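Long-range contacts in ABC transporter periplasmic-binding protein YtfQ (Mycobacterium smegmatis, PDB 6HB0), which probably binds a sugar, most likely L-arabinofuranose, outside the cell membrane as the substrate-binding component of an ABC transporter: residues D90-Q94 with D111-V117; G59-I65 with P83-W89; I181-Q185 with F201-T205; K231-T235 with G255-Y259. Residues are numbered along the deposited sequence.

In the fold
The four contacts follow one another along the chain, each closing its loop before the next opens, so none nests or crosses. In the first lobe, contact 2 joins the start of helix 61-73 to the loop after strand 78-81, and that loop runs straight into helix 90-98, whose first turn contact 1 ties to the loop ahead of strand 120-122. The two touch through the D111–R86 salt bridge and V92 on I65. In the second lobe, contact 3 lays the end of helix 191-204 on edge strand 179-186, and contact 4 joins the loops entering strands 238-242 and 259-263. L202 on K231 links these two; contacts 2 and 4 lie on opposite sides of the chain's centre.

Contact 1. Residues D90-Q94 with D111-V117; sequences DAVLQ and DTQDTDV. With ZN (zinc ion), chain H.
A zinc ion sits at the mouth of this contact, held directly by D114 OD1 at 2.1 Å and otherwise by four waters. One of these, water 2, lies 2.5 Å from the metal and donates to D90 OD2 (2.5 Å), so D90 serves from the second shell; both aspartates have been seen at a zinc site of this protein. The cation suits a place where D90 OD2 and D114 OD2 come within 3.9 Å. Residues 90-94 form the opening turn of a helix, Q94 N bonding D90 O at 2.9 Å, while 111-117 is an irregular loop with D116 in the left-handed region (54/50). CA atoms pair D90–T112 (6.3 Å) and L93–V117 (5.7 Å). In the Rossmann-like first lobe, this helix precedes strand 103-106 and the loop follows. D90 (chi1 m) accepts from T112 OG1 at OD1 (2.6 Å) and from Q113 N at OD2 (2.8 Å). T112 (chi1 t) also makes an ST turn, its OG1 taking D114 N at 2.9 Å. Q94, m at chi1 and chi2, donates NE2 to D114 OD2 (3.0 Å). Beneath, the apolar L93 and V117 meet CB to CB at 3.8 Å, and water 3 joins L93 O to V117 O.

Contact 2. Residues G59-I65 with P83-W89; sequences GEQEKQI and PVVRTGW
Two glutamine side chains carry the hydrogen bonds between the first turn of helix 61-73 and the irregular loop 83-89. E60 is the N-cap; Q64 N bonds E60 O (3.1 Å) and I65 N bonds Q61 O (2.8 Å). CA atoms pair Q61–V84 (6.1 Å) and I65–W89 (7.9 Å). Q61, t at chi1 and chi2, stretches across to donate NE2 to T87 O (2.8 Å). Q64, likewise t,t, accepts V84 N at OE1 (3.0 Å), while its NE2 serves S82 O and A25 O. Within the loop, W89 (chi1 m, chi2 102°) anchors its indole by NE1 to V85 O at 2.7 Å.

The aromatic contact is a CH-pi one: Q61 CG stands 4.2 Å from the centroid of the six-membered ring of W89, over its face. Apolar packing adds I65 CG1 to W89 CZ3 (3.7 Å) and V84 CG1 to Q61 CB (3.9 Å). G88 (94/21) has to be glycine, since a CB would jam against T87 O and crowd Q61 NE2. This strand-to-helix loop belongs to the Rossmann-like lobe of a type I periplasmic binding protein. Amides that satisfy backbone groups while their methylenes meet indole and valine fix a loop lacking regular secondary structure.

Contact 3. Residues I181-Q185 with F201-T205; sequences IVASQ and FLKST
I181, out of reach of segment 201-205, packs on F169 and I173 of helix 160-173. At V182 the backbone leaves extended geometry (-97/-14), which shifts the alternation of side chains: V182 (chi1 m) points sideways and touches T205, CG2 to CG2, at 3.6 Å, its CA 7.7 Å from that of T205. A183 faces the helix, its CA 7.0 Å from that of F201; the small methyl lets the phenyl ring (chi1 m) come in to 3.4 Å between A183 CB and F201 CE1. S184 points away, its hydroxyl bonded to E154. Q185 faces the helix again, its N at the edge of the ring, 3.8 Å from F201 CZ, and its CB 3.9 Å from the same atom. No hydrogen bonds cross the gap; the helix closes itself, T205 N bonding F201 O at 2.8 Å. F201 also rests on V151 and L153 of the neighbouring strand, as expected for the helix of a beta-alpha-beta crossover leading from strand 179-186 to strand 210-213 in a Rossmann-like lobe.

Contact 4. Residues K231-T235 with G255-Y259; sequences KKPGT and GKFNY
A type II beta turn, K232-T235, meets a Schellman-terminated helix end here, joining the two loops that lead into the adjacent parallel strands 238-242 and 259-263 of the second Rossmann-like lobe. T235 N bonds K232 O at 3.1 Å; P233 (-68/139) suits the first corner by its fixed phi, and G234 (96/-22) the second. A side chain on G234 would clash with G255 O. G255, at positive phi (75/14), ends helix 246-253. The backbones come very close, G234 CA lying 4.2 Å from K256 CA, and CA-H...O contacts fill the gap: K256 CA to P233 O at 3.4 Å, G234 CA to G255 O at 3.3 Å.

K256 leaves sideways (chi1 m), then extends (chi2 to chi4 t) to a salt bridge with E227, with its CB 4.2 Å from P233 CG. F257 (chi1 m) points away from the turn, its ring on A251 and L252. N258 (chi1 m, chi2 83°) swings its amide back across the gap, OD1 taking I239 N of the adjoining strand while ND2 donates to G234 O at 2.8 Å, almost linearly (178°). That same G234 O also accepts from water 7 at 3.0 Å, which donates to G255 O at 2.8 Å.

Contact 1. Residues D90-Q94 with D111-V117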
loop_
_atom_site.group_PDB
_atom_site.type_symbol
_atom_site.label_atom_id
_atom_site.label_comp_id
_atom_site.label_asym_id
_atom_site.label_seq_id
_atom_site.Cartn_x
_atom_site.Cartn_y
_atom_site.Cartn_z
ATOM N N ASP A 90 -9.224 -15.108 17.190
ATOM C CA ASP A 90 -9.679 -14.746 18.538
ATOM C C ASP A 90 -9.160 -15.680 19.613
ATOM O O ASP A 90 -8.800 -15.221 20.694
ATOM C CB ASP A 90 -11.199 -14.649 18.628
ATOM C CG ASP A 90 -11.747 -13.398 18.000
ATOM O OD1 ASP A 90 -10.958 -12.545 17.508
ATOM O OD2 ASP A 90 -12.996 -13.274 17.972
ATOM N N ALA A 91 -9.083 -16.975 19.313
ATOM C CA ALA A 91 -8.600 -17.957 20.270
ATOM C C ALA A 91 -7.131 -17.732 20.622
ATOM O O ALA A 91 -6.786 -17.632 21.808
ATOM C CB ALA A 91 -8.762 -19.355 19.735
ATOM N N VAL A 92 -6.262 -17.670 19.625
ATOM C CA VAL A 92 -4.866 -17.426 19.950
ATOM C C VAL A 92 -4.614 -16.036 20.598
ATOM O O VAL A 92 -3.733 -15.860 21.466
ATOM C CB VAL A 92 -3.965 -17.703 18.756
ATOM C CG1 VAL A 92 -3.974 -16.576 17.739
ATOM C CG2 VAL A 92 -2.534 -17.910 19.219
ATOM N N LEU A 93 -5.410 -15.060 20.218
ATOM C CA LEU A 93 -5.369 -13.738 20.841
ATOM C C LEU A 93 -5.842 -13.755 22.304
ATOM O O LEU A 93 -5.382 -12.955 23.103
ATOM C CB LEU A 93 -6.165 -12.741 20.025
ATOM C CG LEU A 93 -5.518 -12.394 18.657
ATOM C CD1 LEU A 93 -6.342 -11.389 17.878
ATOM C CD2 LEU A 93 -4.101 -11.916 18.753
ATOM N N GLN A 94 -6.739 -14.667 22.661
ATOM C CA GLN A 94 -7.055 -14.888 24.070
ATOM C C GLN A 94 -5.895 -15.448 24.817
ATOM O O GLN A 94 -5.665 -15.034 25.970
ATOM C CB GLN A 94 -8.287 -15.774 24.275
ATOM C CG GLN A 94 -9.580 -15.052 23.912
ATOM C CD GLN A 94 -9.901 -13.876 24.834
ATOM O OE1 GLN A 94 -9.657 -13.928 26.019
ATOM N NE2 GLN A 94 -10.498 -12.832 24.276
ATOM N N ASP A 111 -10.852 -9.326 11.532
ATOM C CA ASP A 111 -12.221 -9.349 12.029
ATOM C C ASP A 111 -12.116 -9.998 13.403
ATOM O O ASP A 111 -11.504 -11.062 13.549
ATOM C CB ASP A 111 -13.091 -10.317 11.205
ATOM C CG ASP A 111 -13.442 -9.818 9.799
ATOM O OD1 ASP A 111 -13.256 -8.616 9.467
ATOM O OD2 ASP A 111 -13.947 -10.677 9.021
ATOM N N THR A 112 -12.695 -9.397 14.416
ATOM C CA THR A 112 -12.730 -10.071 15.707
ATOM C C THR A 112 -14.139 -10.072 16.242
ATOM O O THR A 112 -14.911 -9.162 15.920
ATOM C CB THR A 112 -11.813 -9.394 16.727
ATOM O OG1 THR A 112 -11.857 -10.127 17.967
ATOM C CG2 THR A 112 -12.168 -7.926 16.888
ATOM N N GLN A 113 -14.460 -11.077 17.041
ATOM C CA GLN A 113 -15.714 -11.073 17.776
ATOM C C GLN A 113 -15.463 -10.728 19.276
ATOM O O GLN A 113 -16.359 -10.891 20.086
ATOM C CB GLN A 113 -16.413 -12.430 17.642
ATOM C CG GLN A 113 -16.440 -13.040 16.229
ATOM C CD GLN A 113 -17.327 -12.254 15.295
ATOM O OE1 GLN A 113 -18.438 -11.841 15.673
ATOM N NE2 GLN A 113 -16.863 -12.041 14.074
ATOM N N ASP A 114 -14.248 -10.309 19.641
ATOM C CA ASP A 114 -13.879 -10.077 21.051
ATOM C C ASP A 114 -13.481 -8.635 21.154
ATOM O O ASP A 114 -13.406 -7.909 20.153
ATOM C CB ASP A 114 -12.692 -10.939 21.489
ATOM C CG ASP A 114 -13.023 -12.399 21.581
ATOM O OD1 ASP A 114 -14.230 -12.751 21.496
ATOM O OD2 ASP A 114 -12.072 -13.198 21.750
ATOM N N THR A 115 -13.289 -8.192 22.383
ATOM C CA THR A 115 -12.904 -6.802 22.645
ATOM C C THR A 115 -11.457 -6.775 23.134
ATOM O O THR A 115 -11.011 -7.637 23.922
ATOM C CB THR A 115 -13.827 -6.138 23.693
ATOM O OG1 THR A 115 -13.970 -7.019 24.810
ATOM C CG2 THR A 115 -15.192 -5.846 23.105
ATOM N N ASP A 116 -10.711 -5.787 22.649
ATOM C CA ASP A 116 -9.354 -5.514 23.158
ATOM C C ASP A 116 -8.486 -6.792 23.101
ATOM O O ASP A 116 -7.868 -7.232 24.105
ATOM C CB ASP A 116 -9.410 -4.945 24.582
ATOM C CG ASP A 116 -10.137 -3.567 24.672
ATOM O OD1 ASP A 116 -10.299 -2.841 23.647
ATOM O OD2 ASP A 116 -10.540 -3.217 25.805
ATOM N N VAL A 117 -8.487 -7.429 21.940
ATOM C CA VAL A 117 -7.568 -8.584 21.743
ATOM C C VAL A 117 -6.261 -8.184 21.033
ATOM O O VAL A 117 -5.302 -8.994 20.912
ATOM C CB VAL A 117 -8.266 -9.803 21.076
ATOM C CG1 VAL A 117 -9.003 -10.609 22.141
ATOM C CG2 VAL A 117 -9.184 -9.365 19.967
HETATM ZN ZN ZN H . -14.942 -14.764 21.381
HETATM O O HOH W 1 -9.962 -12.768 14.754
HETATM O O HOH W 2 -14.255 -15.162 19.057
HETATM O O HOH W 3 -4.149 -10.568 22.703
HETATM O O HOH W 4 -16.821 -13.551 21.034
HETATM O O HOH W 5 -13.290 -15.328 21.791
HETATM O O HOH W 6 -15.097 -14.279 23.524
#

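Contact 2. Residues G59-I65 with P83-W89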
loop_
_atom_site.group_PDB
_atom_site.type_symbol
_atom_site.label_atom_id
_atom_site.label_comp_id
_atom_site.label_asym_id
_atom_site.label_seq_id
_atom_site.Cartn_x
_atom_site.Cartn_y
_atom_site.Cartn_z
ATOM N N GLY A 59 2.685 -18.707 4.358
ATOM C CA GLY A 59 1.324 -18.494 3.835
ATOM C C GLY A 59 0.169 -19.094 4.635
ATOM O O GLY A 59 -0.994 -18.918 4.263
ATOM N N GLU A 60 0.440 -19.781 5.746
ATOM C CA GLU A 60 -0.577 -20.638 6.357
ATOM C C GLU A 60 -0.970 -20.212 7.758
ATOM O O GLU A 60 -0.108 -20.114 8.632
ATOM C CB GLU A 60 -0.100 -22.094 6.360
ATOM C CG GLU A 60 -0.610 -22.842 5.132
ATOM C CD GLU A 60 0.123 -24.138 4.846
ATOM O OE1 GLU A 60 0.021 -24.603 3.679
ATOM O OE2 GLU A 60 0.797 -24.678 5.763
ATOM N N GLN A 61 -2.280 -20.046 7.987
ATOM C CA GLN A 61 -2.744 -19.597 9.286
ATOM C C GLN A 61 -2.337 -20.497 10.457
ATOM O O GLN A 61 -1.958 -19.996 11.525
ATOM C CB GLN A 61 -4.259 -19.391 9.300
ATOM C CG GLN A 61 -4.724 -18.811 10.646
ATOM C CD GLN A 61 -6.174 -18.545 10.717
ATOM O OE1 GLN A 61 -6.968 -19.402 10.370
ATOM N NE2 GLN A 61 -6.534 -17.342 11.186
ATOM N N GLU A 62 -2.365 -21.811 10.279
ATOM C CA GLU A 62 -2.100 -22.680 11.433
ATOM C C GLU A 62 -0.644 -22.530 11.878
ATOM O O GLU A 62 -0.362 -22.553 13.060
ATOM C CB GLU A 62 -2.495 -24.156 11.165
ATOM C CG GLU A 62 -3.965 -24.345 10.704
ATOM C CD GLU A 62 -4.997 -24.571 11.818
ATOM O OE1 GLU A 62 -5.530 -25.718 11.931
ATOM O OE2 GLU A 62 -5.326 -23.599 12.552
ATOM N N LYS A 63 0.256 -22.328 10.923
ATOM C CA LYS A 63 1.656 -22.070 11.201
ATOM C C LYS A 63 1.900 -20.664 11.806
ATOM O O LYS A 63 2.766 -20.489 12.623
ATOM C CB LYS A 63 2.429 -22.251 9.904
ATOM C CG LYS A 63 3.936 -22.325 10.111
ATOM C CD LYS A 63 4.606 -23.465 9.332
ATOM C CE LYS A 63 6.130 -23.406 9.462
ATOM N NZ LYS A 63 6.804 -23.957 8.250
ATOM N N GLN A 64 1.118 -19.649 11.412
ATOM C CA GLN A 64 1.171 -18.369 12.115
ATOM C C GLN A 64 0.679 -18.490 13.550
ATOM O O GLN A 64 1.273 -17.963 14.464
ATOM C CB GLN A 64 0.385 -17.343 11.310
ATOM C CG GLN A 64 0.751 -15.913 11.599
ATOM C CD GLN A 64 0.454 -15.023 10.409
ATOM O OE1 GLN A 64 -0.625 -15.150 9.809
ATOM N NE2 GLN A 64 1.352 -14.071 10.123
ATOM N N ILE A 65 -0.416 -19.206 13.764
ATOM C CA ILE A 65 -0.909 -19.472 15.091
ATOM C C ILE A 65 0.138 -20.221 15.941
ATOM O O ILE A 65 0.325 -19.871 17.116
ATOM C CB ILE A 65 -2.260 -20.211 15.054
ATOM C CG1 ILE A 65 -3.357 -19.250 14.600
ATOM C CG2 ILE A 65 -2.632 -20.820 16.411
ATOM C CD1 ILE A 65 -4.673 -19.923 14.213
ATOM N N PRO A 83 -1.336 -10.683 9.616
ATOM C CA PRO A 83 -2.292 -11.803 9.492
ATOM C C PRO A 83 -2.407 -12.308 8.058
ATOM O O PRO A 83 -2.648 -11.532 7.158
ATOM C CB PRO A 83 -3.635 -11.196 9.920
ATOM C CG PRO A 83 -3.294 -9.963 10.696
ATOM C CD PRO A 83 -1.959 -9.482 10.198
ATOM N N VAL A 84 -2.227 -13.602 7.845
ATOM C CA VAL A 84 -2.351 -14.161 6.521
ATOM C C VAL A 84 -3.809 -14.073 6.071
ATOM O O VAL A 84 -4.067 -13.937 4.901
ATOM C CB VAL A 84 -1.814 -15.606 6.455
ATOM C CG1 VAL A 84 -2.349 -16.489 7.557
ATOM C CG2 VAL A 84 -2.187 -16.253 5.146
ATOM N N VAL A 85 -4.740 -14.153 7.010
ATOM C CA VAL A 85 -6.164 -13.992 6.740
ATOM C C VAL A 85 -6.776 -13.104 7.806
ATOM O O VAL A 85 -6.210 -12.962 8.902
ATOM C CB VAL A 85 -6.948 -15.349 6.698
ATOM C CG1 VAL A 85 -6.505 -16.193 5.524
ATOM C CG2 VAL A 85 -6.833 -16.073 8.021
ATOM N N ARG A 86 -7.931 -12.527 7.519
ATOM C CA ARG A 86 -8.612 -11.625 8.469
ATOM C C ARG A 86 -9.172 -12.281 9.698
ATOM O O ARG A 86 -9.281 -11.614 10.737
ATOM C CB ARG A 86 -9.806 -10.932 7.824
ATOM C CG ARG A 86 -9.493 -9.895 6.783
ATOM C CD ARG A 86 -10.784 -9.201 6.330
ATOM N NE ARG A 86 -11.216 -8.193 7.297
ATOM C CZ ARG A 86 -10.675 -6.976 7.411
ATOM N NH1 ARG A 86 -9.680 -6.577 6.609
ATOM N NH2 ARG A 86 -11.117 -6.153 8.343
ATOM N N THR A 87 -9.591 -13.539 9.600
ATOM C CA THR A 87 -10.447 -14.155 10.607
ATOM C C THR A 87 -9.840 -15.359 11.251
ATOM O O THR A 87 -8.994 -16.024 10.687
ATOM C CB THR A 87 -11.781 -14.679 9.972
ATOM O OG1 THR A 87 -12.328 -13.673 9.132
ATOM C CG2 THR A 87 -12.804 -14.972 11.064
ATOM N N GLY A 88 -10.315 -15.678 12.441
ATOM C CA GLY A 88 -9.921 -16.875 13.127
ATOM C C GLY A 88 -8.769 -16.710 14.097
ATOM O O GLY A 88 -8.128 -17.682 14.485
ATOM N N TRP A 89 -8.535 -15.480 14.534
ATOM C CA TRP A 89 -7.485 -15.201 15.480
ATOM C C TRP A 89 -7.931 -15.118 16.921
ATOM O O TRP A 89 -7.074 -15.012 17.811
ATOM C CB TRP A 89 -6.782 -13.889 15.108
ATOM C CG TRP A 89 -6.296 -13.884 13.735
ATOM C CD1 TRP A 89 -6.857 -13.261 12.647
ATOM C CD2 TRP A 89 -5.167 -14.594 13.253
ATOM N NE1 TRP A 89 -6.127 -13.553 11.521
ATOM C CE2 TRP A 89 -5.084 -14.362 11.872
ATOM C CE3 TRP A 89 -4.186 -15.370 13.868
ATOM C CZ2 TRP A 89 -4.074 -14.854 11.109
ATOM C CZ3 TRP A 89 -3.191 -15.902 13.080
ATOM C CH2 TRP A 89 -3.135 -15.619 11.738
#

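Contact 3. Residues I181-Q185 with F201-T205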
loop_
_atom_site.group_PDB
_atom_site.type_symbol
_atom_site.label_atom_id
_atom_site.label_comp_id
_atom_site.label_asym_id
_atom_site.label_seq_id
_atom_site.Cartn_x
_atom_site.Cartn_y
_atom_site.Cartn_z
ATOM N N ILE A 181 -16.853 8.230 -15.089
ATOM C CA ILE A 181 -16.194 7.026 -15.488
ATOM C C ILE A 181 -16.993 6.359 -16.627
ATOM O O ILE A 181 -18.069 5.850 -16.385
ATOM C CB ILE A 181 -16.058 6.088 -14.317
ATOM C CG1 ILE A 181 -15.182 6.757 -13.230
ATOM C CG2 ILE A 181 -15.459 4.755 -14.806
ATOM C CD1 ILE A 181 -15.286 6.051 -11.899
ATOM N N VAL A 182 -16.433 6.347 -17.826
ATOM C CA VAL A 182 -17.167 5.842 -19.001
ATOM C C VAL A 182 -16.813 4.393 -19.313
ATOM O O VAL A 182 -17.466 3.758 -20.114
ATOM C CB VAL A 182 -16.998 6.753 -20.252
ATOM C CG1 VAL A 182 -17.632 8.118 -19.999
ATOM C CG2 VAL A 182 -15.544 6.875 -20.681
ATOM N N ALA A 183 -15.748 3.877 -18.726
ATOM C CA ALA A 183 -15.433 2.444 -18.850
ATOM C C ALA A 183 -14.543 2.051 -17.697
ATOM O O ALA A 183 -13.729 2.866 -17.241
ATOM C CB ALA A 183 -14.747 2.153 -20.166
ATOM N N SER A 184 -14.719 0.822 -17.215
ATOM C CA SER A 184 -14.011 0.334 -16.057
ATOM C C SER A 184 -13.909 -1.180 -16.192
ATOM O O SER A 184 -14.913 -1.854 -16.372
ATOM C CB SER A 184 -14.722 0.721 -14.800
ATOM O OG SER A 184 -13.859 0.604 -13.676
ATOM N N GLN A 185 -12.688 -1.704 -16.222
ATOM C CA GLN A 185 -12.497 -3.117 -16.473
ATOM C C GLN A 185 -11.196 -3.590 -15.832
ATOM O O GLN A 185 -10.239 -2.839 -15.781
ATOM C CB GLN A 185 -12.482 -3.342 -17.981
ATOM C CG GLN A 185 -12.318 -4.777 -18.406
ATOM C CD GLN A 185 -12.589 -4.987 -19.878
ATOM O OE1 GLN A 185 -13.353 -4.241 -20.483
ATOM N NE2 GLN A 185 -11.947 -5.996 -20.464
ATOM N N PHE A 201 -10.487 -0.032 -24.599
ATOM C CA PHE A 201 -11.105 1.238 -24.268
ATOM C C PHE A 201 -10.974 2.225 -25.451
ATOM O O PHE A 201 -11.904 2.980 -25.737
ATOM C CB PHE A 201 -10.441 1.870 -23.040
ATOM C CG PHE A 201 -10.768 1.233 -21.728
ATOM C CD1 PHE A 201 -11.841 0.369 -21.567
ATOM C CD2 PHE A 201 -10.025 1.561 -20.613
ATOM C CE1 PHE A 201 -12.182 -0.135 -20.346
ATOM C CE2 PHE A 201 -10.344 1.028 -19.382
ATOM C CZ PHE A 201 -11.443 0.204 -19.245
ATOM N N LEU A 202 -9.800 2.284 -26.044
ATOM C CA LEU A 202 -9.520 3.141 -27.192
ATOM C C LEU A 202 -10.435 2.798 -28.384
ATOM O O LEU A 202 -10.769 3.669 -29.178
ATOM C CB LEU A 202 -8.065 3.030 -27.621
ATOM C CG LEU A 202 -7.045 3.707 -26.669
ATOM C CD1 LEU A 202 -5.643 3.137 -26.902
ATOM C CD2 LEU A 202 -7.041 5.218 -26.790
ATOM N N LYS A 203 -10.823 1.537 -28.499
ATOM C CA LYS A 203 -11.752 1.111 -29.541
ATOM C C LYS A 203 -13.194 1.458 -29.226
ATOM O O LYS A 203 -13.919 1.870 -30.115
ATOM C CB LYS A 203 -11.619 -0.400 -29.818
ATOM C CG LYS A 203 -10.507 -0.722 -30.792
ATOM C CD LYS A 203 -10.114 -2.194 -30.732
ATOM C CE LYS A 203 -8.765 -2.441 -31.401
ATOM N NZ LYS A 203 -7.983 -3.477 -30.677
ATOM N N SER A 204 -13.597 1.308 -27.965
ATOM C CA SER A 204 -14.991 1.426 -27.557
ATOM C C SER A 204 -15.389 2.855 -27.143
ATOM O O SER A 204 -16.556 3.180 -27.102
ATOM C CB SER A 204 -15.257 0.496 -26.378
ATOM O OG SER A 204 -14.768 1.082 -25.181
ATOM N N THR A 205 -14.411 3.682 -26.809
ATOM C CA THR A 205 -14.674 4.958 -26.181
ATOM C C THR A 205 -14.026 6.056 -27.017
ATOM O O THR A 205 -12.810 6.233 -26.977
ATOM C CB THR A 205 -14.114 5.013 -24.737
ATOM O OG1 THR A 205 -14.616 3.910 -23.971
ATOM C CG2 THR A 205 -14.519 6.311 -24.061
#

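Contact 4. Residues K231-T235 with G255-Y259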
loop_
_atom_site.group_PDB
_atom_site.type_symbol
_atom_site.label_atom_id
_atom_site.label_comp_id
_atom_site.label_asym_id
_atom_site.label_seq_id
_atom_site.Cartn_x
_atom_site.Cartn_y
_atom_site.Cartn_z
ATOM N N LYS A 231 -1.308 8.203 -30.091
ATOM C CA LYS A 231 -1.611 9.289 -29.164
ATOM C C LYS A 231 -0.476 9.468 -28.167
ATOM O O LYS A 231 0.397 8.619 -28.047
ATOM C CB LYS A 231 -2.944 9.024 -28.449
ATOM C CG LYS A 231 -4.174 9.231 -29.333
ATOM C CD LYS A 231 -5.342 8.336 -28.954
ATOM C CE LYS A 231 -6.557 8.510 -29.873
ATOM N NZ LYS A 231 -7.196 9.846 -29.730
ATOM N N LYS A 232 -0.510 10.573 -27.435
ATOM C CA LYS A 232 0.592 10.969 -26.586
ATOM C C LYS A 232 0.182 10.842 -25.120
ATOM O O LYS A 232 -0.572 11.672 -24.615
ATOM C CB LYS A 232 0.968 12.408 -26.923
ATOM C CG LYS A 232 2.458 12.642 -27.059
ATOM C CD LYS A 232 2.804 14.117 -26.845
ATOM C CE LYS A 232 4.059 14.245 -25.983
ATOM N NZ LYS A 232 4.361 15.676 -25.709
ATOM N N PRO A 233 0.657 9.783 -24.435
ATOM C CA PRO A 233 0.213 9.596 -23.048
ATOM C C PRO A 233 0.769 10.694 -22.221
ATOM O O PRO A 233 1.881 11.054 -22.397
ATOM C CB PRO A 233 0.826 8.249 -22.647
ATOM C CG PRO A 233 2.013 8.132 -23.507
ATOM C CD PRO A 233 1.596 8.728 -24.834
ATOM N N GLY A 234 -0.003 11.227 -21.321
ATOM C CA GLY A 234 0.449 12.354 -20.525
ATOM C C GLY A 234 0.012 13.698 -21.057
ATOM O O GLY A 234 -0.020 14.647 -20.302
ATOM N N THR A 235 -0.312 13.782 -22.345
ATOM C CA THR A 235 -0.835 15.039 -22.918
ATOM C C THR A 235 -2.220 14.878 -23.525
ATOM O O THR A 235 -3.136 15.563 -23.122
ATOM C CB THR A 235 0.106 15.600 -23.993
ATOM O OG1 THR A 235 1.444 15.511 -23.513
ATOM C CG2 THR A 235 -0.235 17.061 -24.265
ATOM N N GLY A 255 6.983 12.616 -18.334
ATOM C CA GLY A 255 5.719 13.251 -18.748
ATOM C C GLY A 255 4.680 12.307 -19.366
ATOM O O GLY A 255 3.711 12.751 -19.884
ATOM N N LYS A 256 4.845 11.013 -19.236
ATOM C CA LYS A 256 3.897 10.035 -19.809
ATOM C C LYS A 256 2.803 9.636 -18.821
ATOM O O LYS A 256 1.770 9.168 -19.242
ATOM C CB LYS A 256 4.668 8.824 -20.270
ATOM C CG LYS A 256 5.671 9.247 -21.327
ATOM C CD LYS A 256 6.210 8.036 -22.043
ATOM C CE LYS A 256 7.096 8.439 -23.196
ATOM N NZ LYS A 256 7.488 7.178 -23.865
ATOM N N PHE A 257 3.074 9.751 -17.524
ATOM C CA PHE A 257 2.050 9.746 -16.484
ATOM C C PHE A 257 1.948 11.206 -16.020
ATOM O O PHE A 257 2.834 12.013 -16.273
ATOM C CB PHE A 257 2.466 8.929 -15.253
ATOM C CG PHE A 257 2.334 7.443 -15.361
ATOM C CD1 PHE A 257 2.204 6.787 -16.563
ATOM C CD2 PHE A 257 2.431 6.682 -14.194
ATOM C CE1 PHE A 257 2.128 5.400 -16.597
ATOM C CE2 PHE A 257 2.334 5.312 -14.217
ATOM C CZ PHE A 257 2.187 4.670 -15.415
ATOM N N ASN A 258 0.858 11.547 -15.342
ATOM C CA ASN A 258 0.668 12.877 -14.790
ATOM C C ASN A 258 0.680 12.924 -13.294
ATOM O O ASN A 258 1.009 13.959 -12.702
ATOM C CB ASN A 258 -0.647 13.433 -15.335
ATOM C CG ASN A 258 -0.656 13.432 -16.864
ATOM O OD1 ASN A 258 -0.956 12.422 -17.485
ATOM N ND2 ASN A 258 -0.222 14.530 -17.463
ATOM N N TYR A 259 0.294 11.821 -12.630
ATOM C CA TYR A 259 0.239 11.840 -11.187
ATOM C C TYR A 259 0.294 10.409 -10.643
ATOM O O TYR A 259 -0.336 9.477 -11.208
ATOM C CB TYR A 259 -1.024 12.532 -10.727
ATOM C CG TYR A 259 -1.026 13.008 -9.290
ATOM C CD1 TYR A 259 -0.158 14.018 -8.869
ATOM C CD2 TYR A 259 -1.896 12.473 -8.364
ATOM C CE1 TYR A 259 -0.151 14.453 -7.545
ATOM C CE2 TYR A 259 -1.905 12.916 -7.051
ATOM C CZ TYR A 259 -1.032 13.923 -6.678
ATOM O OH TYR A 259 -1.071 14.315 -5.394
HETATM O O HOH W 7 2.784 15.422 -19.552
#